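PDB 6HV6: toxin PAU_02230, which is the Photorhabdus asymbiotica toxin PaTox, modelled here as a region that joins several helices to a six-stranded antiparallel sheet. Local coordinates for residues S203-W208 / Y348-S352. The protein carries 1 engineered substitution. Residues are numbered along the deposited sequence; the frame is centred on the assembly and turned at random.
Sequences SVLMGW and YSNVS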
loop_
_atom_site.group_PDB
_atom_site.type_symbol
_atom_site.label_atom_id
_atom_site.label_comp_id
_atom_site.label_asym_id
_atom_site.label_seq_id
_atom_site.Cartn_x
_atom_site.Cartn_y
_atom_site.Cartn_z
ATOM N N SER A 203 -9.197 -5.865 -1.071
ATOM C CA SER A 203 -9.738 -6.815 -0.100
ATOM C C SER A 203 -10.908 -7.603 -0.682
ATOM O O SER A 203 -10.974 -8.828 -0.535
ATOM C CB SER A 203 -10.184 -6.069 1.156
ATOM O OG SER A 203 -9.082 -5.491 1.838
ATOM N N VAL A 204 -11.841 -6.915 -1.343
ATOM C CA VAL A 204 -12.997 -7.585 -1.945
ATOM C C VAL A 204 -12.554 -8.559 -3.025
ATOM O O VAL A 204 -13.043 -9.695 -3.091
ATOM C CB VAL A 204 -13.986 -6.545 -2.506
ATOM C CG1 VAL A 204 -15.061 -7.226 -3.349
ATOM C CG2 VAL A 204 -14.618 -5.753 -1.375
ATOM N N LEU A 205 -11.619 -8.139 -3.888
ATOM C CA LEU A 205 -11.162 -9.011 -4.969
ATOM C C LEU A 205 -10.399 -10.216 -4.425
ATOM O O LEU A 205 -10.559 -11.340 -4.919
ATOM C CB LEU A 205 -10.284 -8.208 -5.945
ATOM C CG LEU A 205 -9.905 -8.868 -7.275
ATOM C CD1 LEU A 205 -11.149 -9.096 -8.121
ATOM C CD2 LEU A 205 -8.862 -8.026 -8.044
ATOM N N MET A 206 -9.557 -10.002 -3.416
ATOM C CA MET A 206 -8.813 -11.106 -2.815
ATOM C C MET A 206 -9.731 -12.073 -2.063
ATOM O O MET A 206 -9.431 -13.272 -1.965
ATOM C CB MET A 206 -7.730 -10.551 -1.878
ATOM C CG MET A 206 -6.793 -11.619 -1.295
ATOM S SD MET A 206 -5.901 -12.520 -2.563
ATOM C CE MET A 206 -4.650 -11.300 -3.023
ATOM N N GLY A 207 -10.836 -11.574 -1.510
ATOM C CA GLY A 207 -11.806 -12.474 -0.906
ATOM C C GLY A 207 -12.323 -13.490 -1.906
ATOM O O GLY A 207 -12.424 -14.680 -1.602
ATOM N N TRP A 208 -12.626 -13.043 -3.129
ATOM C CA TRP A 208 -13.038 -14.006 -4.148
ATOM C C TRP A 208 -11.873 -14.892 -4.578
ATOM O O TRP A 208 -12.042 -16.108 -4.766
ATOM C CB TRP A 208 -13.624 -13.294 -5.364
ATOM C CG TRP A 208 -13.900 -14.281 -6.449
ATOM C CD1 TRP A 208 -13.349 -14.304 -7.695
ATOM C CD2 TRP A 208 -14.751 -15.434 -6.359
ATOM N NE1 TRP A 208 -13.823 -15.388 -8.397
ATOM C CE2 TRP A 208 -14.685 -16.097 -7.600
ATOM C CE3 TRP A 208 -15.569 -15.964 -5.353
ATOM C CZ2 TRP A 208 -15.402 -17.261 -7.862
ATOM C CZ3 TRP A 208 -16.291 -17.130 -5.622
ATOM C CH2 TRP A 208 -16.197 -17.760 -6.862
ATOM N N TYR A 348 -20.164 -13.892 -2.059
ATOM C CA TYR A 348 -19.848 -13.987 -3.479
ATOM C C TYR A 348 -20.829 -14.872 -4.238
ATOM O O TYR A 348 -20.496 -15.359 -5.320
ATOM C CB TYR A 348 -18.410 -14.478 -3.675
ATOM C CG TYR A 348 -17.405 -13.529 -3.064
ATOM C CD1 TYR A 348 -17.003 -12.381 -3.746
ATOM C CD2 TYR A 348 -16.890 -13.751 -1.793
ATOM C CE1 TYR A 348 -16.091 -11.495 -3.186
ATOM C CE2 TYR A 348 -15.969 -12.861 -1.224
ATOM C CZ TYR A 348 -15.584 -11.736 -1.924
ATOM O OH TYR A 348 -14.681 -10.850 -1.364
ATOM N N SER A 349 -22.044 -15.060 -3.704
ATOM C CA SER A 349 -23.054 -15.893 -4.362
ATOM C C SER A 349 -23.427 -15.379 -5.746
ATOM O O SER A 349 -23.840 -16.165 -6.605
ATOM C CB SER A 349 -24.325 -15.962 -3.511
ATOM O OG SER A 349 -24.091 -16.605 -2.280
ATOM N N ASN A 350 -23.338 -14.076 -5.977
ATOM C CA ASN A 350 -23.734 -13.500 -7.254
ATOM C C ASN A 350 -22.542 -12.979 -8.052
ATOM O O ASN A 350 -22.699 -12.106 -8.909
ATOM C CB ASN A 350 -24.759 -12.391 -7.031
ATOM C CG ASN A 350 -26.000 -12.888 -6.320
ATOM O OD1 ASN A 350 -26.452 -14.013 -6.546
ATOM N ND2 ASN A 350 -26.551 -12.058 -5.442
ATOM N N VAL A 351 -21.347 -13.519 -7.789
ATOM C CA VAL A 351 -20.138 -13.034 -8.448
ATOM C C VAL A 351 -20.193 -13.245 -9.958
ATOM O O VAL A 351 -19.524 -12.526 -10.708
ATOM C CB VAL A 351 -18.890 -13.711 -7.829
ATOM C CG1 VAL A 351 -18.768 -15.156 -8.273
ATOM C CG2 VAL A 351 -17.613 -12.922 -8.155
ATOM N N SER A 352 -20.988 -14.204 -10.435
ATOM C CA SER A 352 -21.104 -14.386 -11.878
ATOM C C SER A 352 -21.812 -13.211 -12.531
ATOM O O SER A 352 -21.559 -12.906 -13.702
ATOM C CB SER A 352 -21.845 -15.685 -12.192
ATOM O OG SER A 352 -23.209 -15.593 -11.827
#
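Tyr348 and Trp208 carry this contact, in which a type I beta turn, Tyr348 to Val351, packs against helix 199-211. The turn follows strand 342-346, an outermost strand of the six-stranded antiparallel sheet, so the contact joins the loop leaving that sheet to a helix some 140 residues earlier in the chain. Tyr348 brings its ring up to the helix backbone, and its hydroxyl OH donates a hydrogen bond of 2.6 Å to Val204 O. The donor lies in the carbonyl plane on a lone pair, at a C=O...OH angle of 128°. The same carbonyl receives the helix bond from Trp208 N, a weak one, so two donors share Val204 O. At Gly207 the helix has no side chain, and this lets the phenol in: Tyr348 OH lies 3.3 Å from Gly207 CA. One face of the tyrosine ring is covered by the backbone and first side-chain carbon of Trp208, whose CB makes a CH-pi contact 4.1 Å from the ring centroid. The indole and phenol planes meet obliquely, at 43°. Trp208 extends its side chain with CG opposite the backbone N, which carries the six-membered ring past the base of the tyrosine side chain, where Trp208 CE3 comes within 3.6 Å of Tyr348 CB. Beyond the contact, Trp208 NE1 is hydrogen-bonded to Asn362 OD1, which ties the indole nitrogen to helix 361-365, while Phe252 meets the Tyr348 ring and also touches Val204 and Val351. Within the turn, Val351 N bonds back to Tyr348 O, the turn's closing bond, and the valine lies beside the indole. Val351 CG1 there sits over one face of Trp208, 4.0 Å from the centroid of its six-membered ring and only 12° off the ring normal.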